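Local atomic coordinates of proto-oncogene vav (Homo sapiens, PDB entry 6NEW), a protein that probably acts as a guanine nucleotide exchange factor for Rho-family GTPases such as Rac, and holds two zinc ions in this activated, truncated form. Residues L289-N294 / Q326-F331; V300-S305 / E336-W341; F317-D322 / E343-A348. All blocks are in the same frame, centred on the assembly; numbering follows the deposited sequence.

Contact 1 (L289-N294 / Q326-F331)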
loop_
_atom_site.group_PDB
_atom_site.type_symbol
_atom_site.label_atom_id
_atom_site.label_comp_id
_atom_site.label_asym_id
_atom_site.label_seq_id
_atom_site.Cartn_x
_atom_site.Cartn_y
_atom_site.Cartn_z
ATOM N N LEU A 289 -11.678 14.294 23.414
ATOM C CA LEU A 289 -12.769 13.417 22.991
ATOM C C LEU A 289 -13.996 13.555 23.889
ATOM O O LEU A 289 -13.902 13.350 25.100
ATOM C CB LEU A 289 -12.306 11.949 22.843
ATOM C CG LEU A 289 -13.368 10.953 22.355
ATOM C CD1 LEU A 289 -13.666 11.128 20.880
ATOM C CD2 LEU A 289 -12.970 9.531 22.661
ATOM N N LYS A 290 -15.136 13.948 23.283
ATOM C CA LYS A 290 -16.412 14.197 23.966
ATOM C C LYS A 290 -17.430 13.127 23.630
ATOM O O LYS A 290 -18.162 12.671 24.508
ATOM C CB LYS A 290 -16.976 15.589 23.588
ATOM C CG LYS A 290 -16.046 16.783 23.888
ATOM C CD LYS A 290 -16.283 17.401 25.274
ATOM C CE LYS A 290 -15.353 16.849 26.333
ATOM N NZ LYS A 290 -15.723 17.298 27.699
ATOM N N ASP A 291 -17.476 12.724 22.350
ATOM C CA ASP A 291 -18.425 11.736 21.882
ATOM C C ASP A 291 -17.793 10.754 20.907
ATOM O O ASP A 291 -17.217 11.152 19.893
ATOM C CB ASP A 291 -19.628 12.450 21.240
ATOM C CG ASP A 291 -21.005 11.878 21.558
ATOM O OD1 ASP A 291 -21.120 10.634 21.692
ATOM O OD2 ASP A 291 -21.979 12.664 21.589
ATOM N N PHE A 292 -17.928 9.458 21.212
ATOM C CA PHE A 292 -17.460 8.387 20.347
ATOM C C PHE A 292 -18.666 7.686 19.692
ATOM O O PHE A 292 -19.468 7.050 20.374
ATOM C CB PHE A 292 -16.553 7.399 21.107
ATOM C CG PHE A 292 -15.791 6.484 20.180
ATOM C CD1 PHE A 292 -14.549 6.858 19.675
ATOM C CD2 PHE A 292 -16.323 5.253 19.793
ATOM C CE1 PHE A 292 -13.854 6.020 18.799
ATOM C CE2 PHE A 292 -15.616 4.409 18.933
ATOM C CZ PHE A 292 -14.393 4.805 18.441
ATOM N N VAL A 293 -18.786 7.816 18.375
ATOM C CA VAL A 293 -19.874 7.232 17.581
ATOM C C VAL A 293 -19.364 6.010 16.806
ATOM O O VAL A 293 -18.434 6.167 16.026
ATOM C CB VAL A 293 -20.498 8.308 16.623
ATOM C CG1 VAL A 293 -21.676 7.737 15.852
ATOM C CG2 VAL A 293 -20.916 9.575 17.378
ATOM N N ASN A 294 -19.912 4.790 17.062
ATOM C CA ASN A 294 -19.548 3.565 16.329
ATOM C C ASN A 294 -20.447 3.595 15.128
ATOM O O ASN A 294 -21.658 3.598 15.291
ATOM C CB ASN A 294 -19.835 2.286 17.149
ATOM C CG ASN A 294 -19.006 2.142 18.390
ATOM O OD1 ASN A 294 -17.867 1.677 18.344
ATOM N ND2 ASN A 294 -19.562 2.527 19.530
ATOM N N GLN A 326 -30.378 7.677 19.200
ATOM C CA GLN A 326 -29.672 8.943 19.092
ATOM C C GLN A 326 -29.797 9.454 17.671
ATOM O O GLN A 326 -29.944 8.663 16.749
ATOM C CB GLN A 326 -28.183 8.753 19.483
ATOM C CG GLN A 326 -27.321 10.023 19.502
ATOM C CD GLN A 326 -27.871 11.155 20.351
ATOM O OE1 GLN A 326 -28.546 12.074 19.847
ATOM N NE2 GLN A 326 -27.568 11.117 21.650
ATOM N N GLY A 327 -29.729 10.770 17.518
ATOM C CA GLY A 327 -29.809 11.466 16.249
ATOM C C GLY A 327 -29.075 12.792 16.292
ATOM O O GLY A 327 -29.522 13.742 16.943
ATOM N N TYR A 328 -27.940 12.861 15.608
ATOM C CA TYR A 328 -27.129 14.083 15.536
ATOM C C TYR A 328 -27.502 14.883 14.287
ATOM O O TYR A 328 -28.003 14.314 13.314
ATOM C CB TYR A 328 -25.620 13.748 15.475
ATOM C CG TYR A 328 -25.092 12.938 16.639
ATOM C CD1 TYR A 328 -24.635 13.560 17.799
ATOM C CD2 TYR A 328 -25.011 11.550 16.565
ATOM C CE1 TYR A 328 -24.150 12.817 18.876
ATOM C CE2 TYR A 328 -24.508 10.799 17.627
ATOM C CZ TYR A 328 -24.094 11.436 18.786
ATOM O OH TYR A 328 -23.594 10.699 19.830
ATOM N N GLU A 329 -27.229 16.190 14.315
ATOM C CA GLU A 329 -27.399 17.124 13.195
ATOM C C GLU A 329 -26.013 17.705 13.002
ATOM O O GLU A 329 -25.431 18.223 13.953
ATOM C CB GLU A 329 -28.382 18.259 13.520
ATOM C CG GLU A 329 -29.828 17.845 13.748
ATOM C CD GLU A 329 -30.782 19.028 13.719
ATOM O OE1 GLU A 329 -30.380 20.122 14.176
ATOM O OE2 GLU A 329 -31.931 18.864 13.246
ATOM N N LEU A 330 -25.463 17.554 11.805
ATOM C CA LEU A 330 -24.099 17.945 11.527
ATOM C C LEU A 330 -24.106 19.128 10.605
ATOM O O LEU A 330 -24.602 19.032 9.476
ATOM C CB LEU A 330 -23.315 16.735 10.931
ATOM C CG LEU A 330 -22.563 15.766 11.885
ATOM C CD1 LEU A 330 -23.404 15.309 13.032
ATOM C CD2 LEU A 330 -22.121 14.538 11.152
ATOM N N PHE A 331 -23.564 20.258 11.091
ATOM C CA PHE A 331 -23.539 21.506 10.315
ATOM C C PHE A 331 -22.135 21.856 9.859
ATOM O O PHE A 331 -21.210 21.914 10.674
ATOM C CB PHE A 331 -24.151 22.682 11.096
ATOM C CG PHE A 331 -25.589 22.507 11.509
ATOM C CD1 PHE A 331 -25.913 21.868 12.706
ATOM C CD2 PHE A 331 -26.619 23.045 10.740
ATOM C CE1 PHE A 331 -27.245 21.720 13.094
ATOM C CE2 PHE A 331 -27.952 22.902 11.129
ATOM C CZ PHE A 331 -28.258 22.229 12.294
#
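Tyr328 bridges to Asp291 and Val293 between two strands that are not sheet neighbours, the backbones staying 10.1 Å apart even at their nearest CA pair, Val293 and Gln326. This separation is spanned by side chains alone, across the interior of the PH-domain beta sandwich, from strand 286-294 to strand 327-332. The tyrosine does most of the reaching. Its CG stands anti to the carbonyl carbon (chi1 -58°), which sends the phenol away from its own strand and against two residues pointing the other way. The hydroxyl ends at the carboxylate of Asp291: OH makes a weak hydrogen bond of 3.1 Å to OD2, with OD1 at the same distance from OH. OD2 sits at the edge of the phenol ring, near its plane, while the carboxylate plane is turned 77° from the ring. Val293 supports the other flank. Its CG2, anti to the carbonyl carbon, lies obliquely to the ring, 3.8 Å from Tyr328 CE2. Over one ring face comes the amide of Gln326, its CD 4.1 Å above the plane of Tyr328 and displaced toward the rim. That amide is tied down by Gly327 N, which donates to Gln326 OE1 at 2.9 Å, and by Glu261, which takes a hydrogen bond from NE2. Asp291 belongs to a classic beta bulge, since Lys290 and Asp291 both face Ile279 on the neighbouring strand 276-283. Chemically the contact joins a buried phenol to a partly exposed acid. The aromatic body gains apolar cover from Val293, while the hydroxyl meets the carboxylate through a weak hydrogen bond. With both carboxylate oxygens equally near the hydroxyl, the negative charge would probably polarise the O-H.

Contact 2 (V300-S305 / E336-W341)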
loop_
_atom_site.group_PDB
_atom_site.type_symbol
_atom_site.label_atom_id
_atom_site.label_comp_id
_atom_site.label_asym_id
_atom_site.label_seq_id
_atom_site.Cartn_x
_atom_site.Cartn_y
_atom_site.Cartn_z
ATOM N N VAL A 300 -26.811 7.760 7.630
ATOM C CA VAL A 300 -26.756 9.150 7.230
ATOM C C VAL A 300 -27.967 9.482 6.364
ATOM O O VAL A 300 -28.289 8.731 5.439
ATOM C CB VAL A 300 -25.403 9.536 6.576
ATOM C CG1 VAL A 300 -25.504 10.878 5.867
ATOM C CG2 VAL A 300 -24.299 9.581 7.613
ATOM N N ARG A 301 -28.626 10.607 6.677
ATOM C CA ARG A 301 -29.783 11.120 5.948
ATOM C C ARG A 301 -29.533 12.559 5.588
ATOM O O ARG A 301 -29.288 13.375 6.473
ATOM C CB ARG A 301 -31.082 11.004 6.772
ATOM C CG ARG A 301 -31.535 9.581 7.053
ATOM C CD ARG A 301 -31.719 8.757 5.776
ATOM N NE ARG A 301 -32.627 7.647 6.009
ATOM C CZ ARG A 301 -32.275 6.460 6.502
ATOM N NH1 ARG A 301 -33.188 5.517 6.699
ATOM N NH2 ARG A 301 -31.001 6.205 6.775
ATOM N N ASP A 302 -29.581 12.866 4.293
ATOM C CA ASP A 302 -29.373 14.213 3.789
ATOM C C ASP A 302 -30.486 15.179 4.213
ATOM O O ASP A 302 -31.614 14.764 4.474
ATOM C CB ASP A 302 -29.214 14.228 2.243
ATOM C CG ASP A 302 -28.889 15.617 1.662
ATOM O OD1 ASP A 302 -28.195 16.401 2.345
ATOM O OD2 ASP A 302 -29.389 15.934 0.560
ATOM N N ASP A 303 -30.143 16.464 4.306
ATOM C CA ASP A 303 -31.092 17.521 4.591
ATOM C C ASP A 303 -30.865 18.696 3.622
ATOM O O ASP A 303 -29.842 19.374 3.690
ATOM C CB ASP A 303 -31.079 17.928 6.069
ATOM C CG ASP A 303 -31.945 19.131 6.331
ATOM O OD1 ASP A 303 -31.444 20.253 6.188
ATOM O OD2 ASP A 303 -33.132 18.947 6.637
ATOM N N SER A 304 -31.816 18.924 2.725
ATOM C CA SER A 304 -31.724 19.975 1.711
ATOM C C SER A 304 -32.084 21.401 2.181
ATOM O O SER A 304 -31.885 22.339 1.402
ATOM C CB SER A 304 -32.558 19.597 0.497
ATOM O OG SER A 304 -32.058 18.388 -0.049
ATOM N N SER A 305 -32.569 21.575 3.437
ATOM C CA SER A 305 -32.981 22.871 3.998
ATOM C C SER A 305 -31.958 24.004 3.831
ATOM O O SER A 305 -32.378 25.118 3.540
ATOM C CB SER A 305 -33.400 22.748 5.463
ATOM O OG SER A 305 -32.310 22.744 6.374
ATOM N N GLU A 336 -20.009 22.650 -0.116
ATOM C CA GLU A 336 -18.935 21.790 -0.627
ATOM C C GLU A 336 -18.426 20.875 0.483
ATOM O O GLU A 336 -18.256 19.677 0.253
ATOM C CB GLU A 336 -17.765 22.615 -1.205
ATOM C CG GLU A 336 -18.124 23.488 -2.395
ATOM C CD GLU A 336 -18.668 24.859 -2.032
ATOM O OE1 GLU A 336 -17.881 25.705 -1.548
ATOM O OE2 GLU A 336 -19.884 25.089 -2.233
ATOM N N LEU A 337 -18.219 21.438 1.688
ATOM C CA LEU A 337 -17.782 20.707 2.874
ATOM C C LEU A 337 -18.801 19.628 3.274
ATOM O O LEU A 337 -18.411 18.478 3.503
ATOM C CB LEU A 337 -17.532 21.672 4.048
ATOM C CG LEU A 337 -16.164 22.322 4.079
ATOM C CD1 LEU A 337 -16.160 23.552 4.982
ATOM C CD2 LEU A 337 -15.094 21.326 4.511
ATOM N N LYS A 338 -20.106 20.015 3.336
ATOM C CA LYS A 338 -21.242 19.154 3.671
ATOM C C LYS A 338 -21.260 17.984 2.712
ATOM O O LYS A 338 -21.255 16.837 3.161
ATOM C CB LYS A 338 -22.573 19.925 3.584
ATOM C CG LYS A 338 -23.780 19.018 3.849
ATOM C CD LYS A 338 -25.040 19.608 3.296
ATOM C CE LYS A 338 -25.938 18.534 2.792
ATOM N NZ LYS A 338 -27.312 19.040 2.626
ATOM N N LYS A 339 -21.220 18.287 1.397
ATOM C CA LYS A 339 -21.211 17.315 0.313
ATOM C C LYS A 339 -20.036 16.341 0.463
ATOM O O LYS A 339 -20.230 15.143 0.302
ATOM C CB LYS A 339 -21.174 18.028 -1.059
ATOM C CG LYS A 339 -21.661 17.160 -2.230
ATOM C CD LYS A 339 -21.125 17.639 -3.578
ATOM C CE LYS A 339 -21.600 16.760 -4.711
ATOM N NZ LYS A 339 -20.788 16.952 -5.939
ATOM N N LYS A 340 -18.830 16.866 0.803
ATOM C CA LYS A 340 -17.609 16.100 0.998
ATOM C C LYS A 340 -17.685 15.163 2.226
ATOM O O LYS A 340 -17.298 14.002 2.105
ATOM C CB LYS A 340 -16.380 17.028 1.051
ATOM C CG LYS A 340 -15.033 16.313 1.221
ATOM C CD LYS A 340 -14.473 15.610 -0.034
ATOM C CE LYS A 340 -13.300 14.749 0.385
ATOM N NZ LYS A 340 -12.262 14.650 -0.668
ATOM N N TRP A 341 -18.188 15.653 3.371
ATOM C CA TRP A 341 -18.317 14.853 4.586
ATOM C C TRP A 341 -19.325 13.705 4.409
ATOM O O TRP A 341 -19.067 12.581 4.852
ATOM C CB TRP A 341 -18.706 15.731 5.781
ATOM C CG TRP A 341 -17.544 16.368 6.462
ATOM C CD1 TRP A 341 -16.949 17.554 6.132
ATOM C CD2 TRP A 341 -16.850 15.874 7.616
ATOM N NE1 TRP A 341 -15.948 17.846 7.030
ATOM C CE2 TRP A 341 -15.872 16.837 7.961
ATOM C CE3 TRP A 341 -16.969 14.718 8.402
ATOM C CZ2 TRP A 341 -15.011 16.673 9.055
ATOM C CZ3 TRP A 341 -16.120 14.554 9.486
ATOM C CH2 TRP A 341 -15.148 15.521 9.801
#
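Lys338 NZ meets two flat groups at once, the carboxylate of Asp302 and the peptide carbonyl of Asp303. On the carboxylate it takes the syn lone pair of OD1, in a salt bridge of 2.8 Å from Asp302 OD1 to Lys338 NZ. It approaches the carbonyl from above the plane instead: NZ lies 47° out of it, off the lone pairs, yet only 2.8 Å from Asp303 O. The lysine leaves the helix with CG anti to the backbone N (chi1 177°) and then runs nearly extended, apart from a bend at chi3, and it crosses the aspartate side chain at about a right angle. A third hydrogen bond, to the carbonyl oxygen of Met316, completes the grip on the ammonium group. On the strand side the acids also shape their own backbone. Asp302 OD1 accepts a weak bond from Asp303 N, and the syn lone pair of Asp303 OD1 receives Ser305 OG at 2.6 Å, which ties Asp303 to Ser305. A methionine in place of Lys338 would probably leave Asp302 without its countercharge and the carbonyls of Asp303 and Met316 without their shared donor. In the PH domain this pins strand 298-302, an outermost strand of the sheet, and the residues next to it to the early turns of helix 335-352. Val300 and Asp302 also touch Met342 one turn further along that helix, and Trp341 faces strands 249-258 and 266-273, stacking on Phe332.

Contact 3 (F317-D322 / E343-A348)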
loop_
_atom_site.group_PDB
_atom_site.type_symbol
_atom_site.label_atom_id
_atom_site.label_comp_id
_atom_site.label_asym_id
_atom_site.label_seq_id
_atom_site.Cartn_x
_atom_site.Cartn_y
_atom_site.Cartn_z
ATOM N N PHE A 317 -26.718 17.506 7.340
ATOM C CA PHE A 317 -27.140 16.139 7.145
ATOM C C PHE A 317 -27.270 15.567 8.539
ATOM O O PHE A 317 -26.701 16.116 9.497
ATOM C CB PHE A 317 -26.247 15.313 6.226
ATOM C CG PHE A 317 -24.813 15.046 6.603
ATOM C CD1 PHE A 317 -24.479 13.966 7.424
ATOM C CD2 PHE A 317 -23.781 15.789 6.038
ATOM C CE1 PHE A 317 -23.141 13.685 7.729
ATOM C CE2 PHE A 317 -22.445 15.497 6.327
ATOM C CZ PHE A 317 -22.135 14.466 7.189
ATOM N N LEU A 318 -28.077 14.507 8.661
ATOM C CA LEU A 318 -28.367 13.803 9.905
ATOM C C LEU A 318 -27.564 12.526 10.000
ATOM O O LEU A 318 -27.305 11.874 8.994
ATOM C CB LEU A 318 -29.875 13.469 9.994
ATOM C CG LEU A 318 -30.869 14.605 9.674
ATOM C CD1 LEU A 318 -32.240 14.032 9.279
ATOM C CD2 LEU A 318 -31.002 15.564 10.851
ATOM N N LEU A 319 -27.167 12.183 11.218
ATOM C CA LEU A 319 -26.421 10.982 11.560
ATOM C C LEU A 319 -27.255 10.333 12.664
ATOM O O LEU A 319 -27.281 10.813 13.796
ATOM C CB LEU A 319 -24.980 11.339 12.004
ATOM C CG LEU A 319 -24.094 10.168 12.502
ATOM C CD1 LEU A 319 -23.777 9.190 11.382
ATOM C CD2 LEU A 319 -22.808 10.678 13.087
ATOM N N ILE A 320 -28.044 9.332 12.287
ATOM C CA ILE A 320 -29.030 8.720 13.187
ATOM C C ILE A 320 -28.741 7.284 13.558
ATOM O O ILE A 320 -28.446 6.496 12.677
ATOM C CB ILE A 320 -30.460 8.853 12.534
ATOM C CG1 ILE A 320 -30.870 10.332 12.314
ATOM C CG2 ILE A 320 -31.544 8.112 13.359
ATOM C CD1 ILE A 320 -31.882 10.500 11.193
ATOM N N GLU A 321 -28.924 6.921 14.841
ATOM C CA GLU A 321 -28.754 5.535 15.331
ATOM C C GLU A 321 -29.907 4.732 14.748
ATOM O O GLU A 321 -31.051 5.187 14.810
ATOM C CB GLU A 321 -28.716 5.488 16.872
ATOM C CG GLU A 321 -28.139 4.207 17.467
ATOM C CD GLU A 321 -29.116 3.069 17.734
ATOM O OE1 GLU A 321 -30.347 3.302 17.690
ATOM O OE2 GLU A 321 -28.648 1.942 18.016
ATOM N N ASP A 322 -29.596 3.592 14.096
ATOM C CA ASP A 322 -30.533 2.741 13.336
ATOM C C ASP A 322 -31.767 2.229 14.119
ATOM O O ASP A 322 -32.684 1.692 13.492
ATOM C CB ASP A 322 -29.814 1.568 12.623
ATOM C CG ASP A 322 -28.993 0.640 13.480
ATOM O OD1 ASP A 322 -29.112 0.718 14.719
ATOM O OD2 ASP A 322 -28.251 -0.193 12.911
ATOM N N GLU A 343 -20.274 12.242 1.541
ATOM C CA GLU A 343 -19.653 11.290 0.631
ATOM C C GLU A 343 -18.664 10.380 1.427
ATOM O O GLU A 343 -18.630 9.170 1.200
ATOM C CB GLU A 343 -18.953 12.072 -0.482
ATOM C CG GLU A 343 -18.256 11.262 -1.566
ATOM C CD GLU A 343 -17.198 12.084 -2.287
ATOM O OE1 GLU A 343 -15.991 11.837 -2.055
ATOM O OE2 GLU A 343 -17.579 13.043 -3.002
ATOM N N GLN A 344 -17.927 10.954 2.393
ATOM C CA GLN A 344 -17.002 10.193 3.228
ATOM C C GLN A 344 -17.710 9.273 4.239
ATOM O O GLN A 344 -17.180 8.197 4.523
ATOM C CB GLN A 344 -15.986 11.106 3.911
ATOM C CG GLN A 344 -15.041 11.827 2.924
ATOM C CD GLN A 344 -14.152 10.912 2.150
ATOM O OE1 GLN A 344 -13.458 10.062 2.704
ATOM N NE2 GLN A 344 -14.166 11.049 0.848
ATOM N N PHE A 345 -18.909 9.670 4.755
ATOM C CA PHE A 345 -19.702 8.831 5.673
ATOM C C PHE A 345 -20.254 7.616 4.901
ATOM O O PHE A 345 -20.253 6.496 5.416
ATOM C CB PHE A 345 -20.865 9.623 6.285
ATOM C CG PHE A 345 -20.578 10.294 7.604
ATOM C CD1 PHE A 345 -20.712 9.603 8.797
ATOM C CD2 PHE A 345 -20.243 11.639 7.655
ATOM C CE1 PHE A 345 -20.459 10.227 10.016
ATOM C CE2 PHE A 345 -20.005 12.267 8.877
ATOM C CZ PHE A 345 -20.116 11.552 10.049
ATOM N N GLU A 346 -20.686 7.850 3.650
ATOM C CA GLU A 346 -21.184 6.807 2.758
ATOM C C GLU A 346 -20.081 5.801 2.449
ATOM O O GLU A 346 -20.316 4.603 2.555
ATOM C CB GLU A 346 -21.763 7.403 1.466
ATOM C CG GLU A 346 -23.114 8.084 1.683
ATOM C CD GLU A 346 -23.589 9.056 0.612
ATOM O OE1 GLU A 346 -22.789 9.408 -0.288
ATOM O OE2 GLU A 346 -24.764 9.485 0.688
ATOM N N MET A 347 -18.868 6.295 2.141
ATOM C CA MET A 347 -17.691 5.482 1.867
ATOM C C MET A 347 -17.282 4.673 3.093
ATOM O O MET A 347 -16.963 3.499 2.943
ATOM C CB MET A 347 -16.528 6.354 1.389
ATOM C CG MET A 347 -16.593 6.737 -0.081
ATOM S SD MET A 347 -15.384 8.026 -0.585
ATOM C CE MET A 347 -13.826 7.173 -0.284
ATOM N N ALA A 348 -17.358 5.275 4.319
ATOM C CA ALA A 348 -17.053 4.605 5.592
ATOM C C ALA A 348 -18.049 3.445 5.911
ATOM O O ALA A 348 -17.616 2.344 6.232
ATOM C CB ALA A 348 -17.053 5.616 6.712
#
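Phe345 packs on Phe317 and Leu319 where the C-terminal helix of the PH domain covers one end of its beta sandwich. From the helix, CB of Phe345 points toward strand 315-321 and delivers the ring between the two strand residues. CD2, on one flank, approaches Phe317 CZ at 3.4 Å. Next along that flank, Phe345 CE2 is 3.5 Å from the same CZ and lies in the plane of the Phe317 ring, at its edge. The two rings nevertheless meet obliquely, with planes 76° apart and centroids separated by 5.3 Å. On the other flank, Phe345 CD1 comes within 4.0 Å of Leu319 CD1, and CE1 moves in closer, 3.7 Å from that same methyl. The leucine straddles this corner with both methyls, its side chain crossing the phenylalanine at about a right angle. Phe317 reaches its place through a chi1 of 63°, which sets CG between the backbone N and the carbonyl carbon. Neither touching pair is polar, and all three residues are buried, so the helix is held here by hydrophobic packing. Val300 on the next strand touches both Phe317 and Phe345 and extends this apolar layer. At the tip, Phe345 CZ has Leu319 CD2 4.2 Å away and Leu330 CD2, from the adjacent strand 327-332, nearer at 3.8 Å.

From the N terminus, the chain lays down residues 289-294, 300-305 and 317-322, and then meets their partners in the same order. Residues 326-331 close contact 1, 336-341 close contact 2 and 343-348 close contact 3. Each loop therefore crosses the other two, and none nests within another. Contact 1 spans the sandwich between strands far apart in sheet order, whereas contacts 2 and 3 both bring helix 335-352 onto the sheet's last two strands. Backbone pairing joins them: Leu319 O lies 2.8 Å from Tyr328 N between contacts 3 and 1, and Arg301 O 2.7 Å from Leu318 N between contacts 2 and 3, both probable hydrogen bonds.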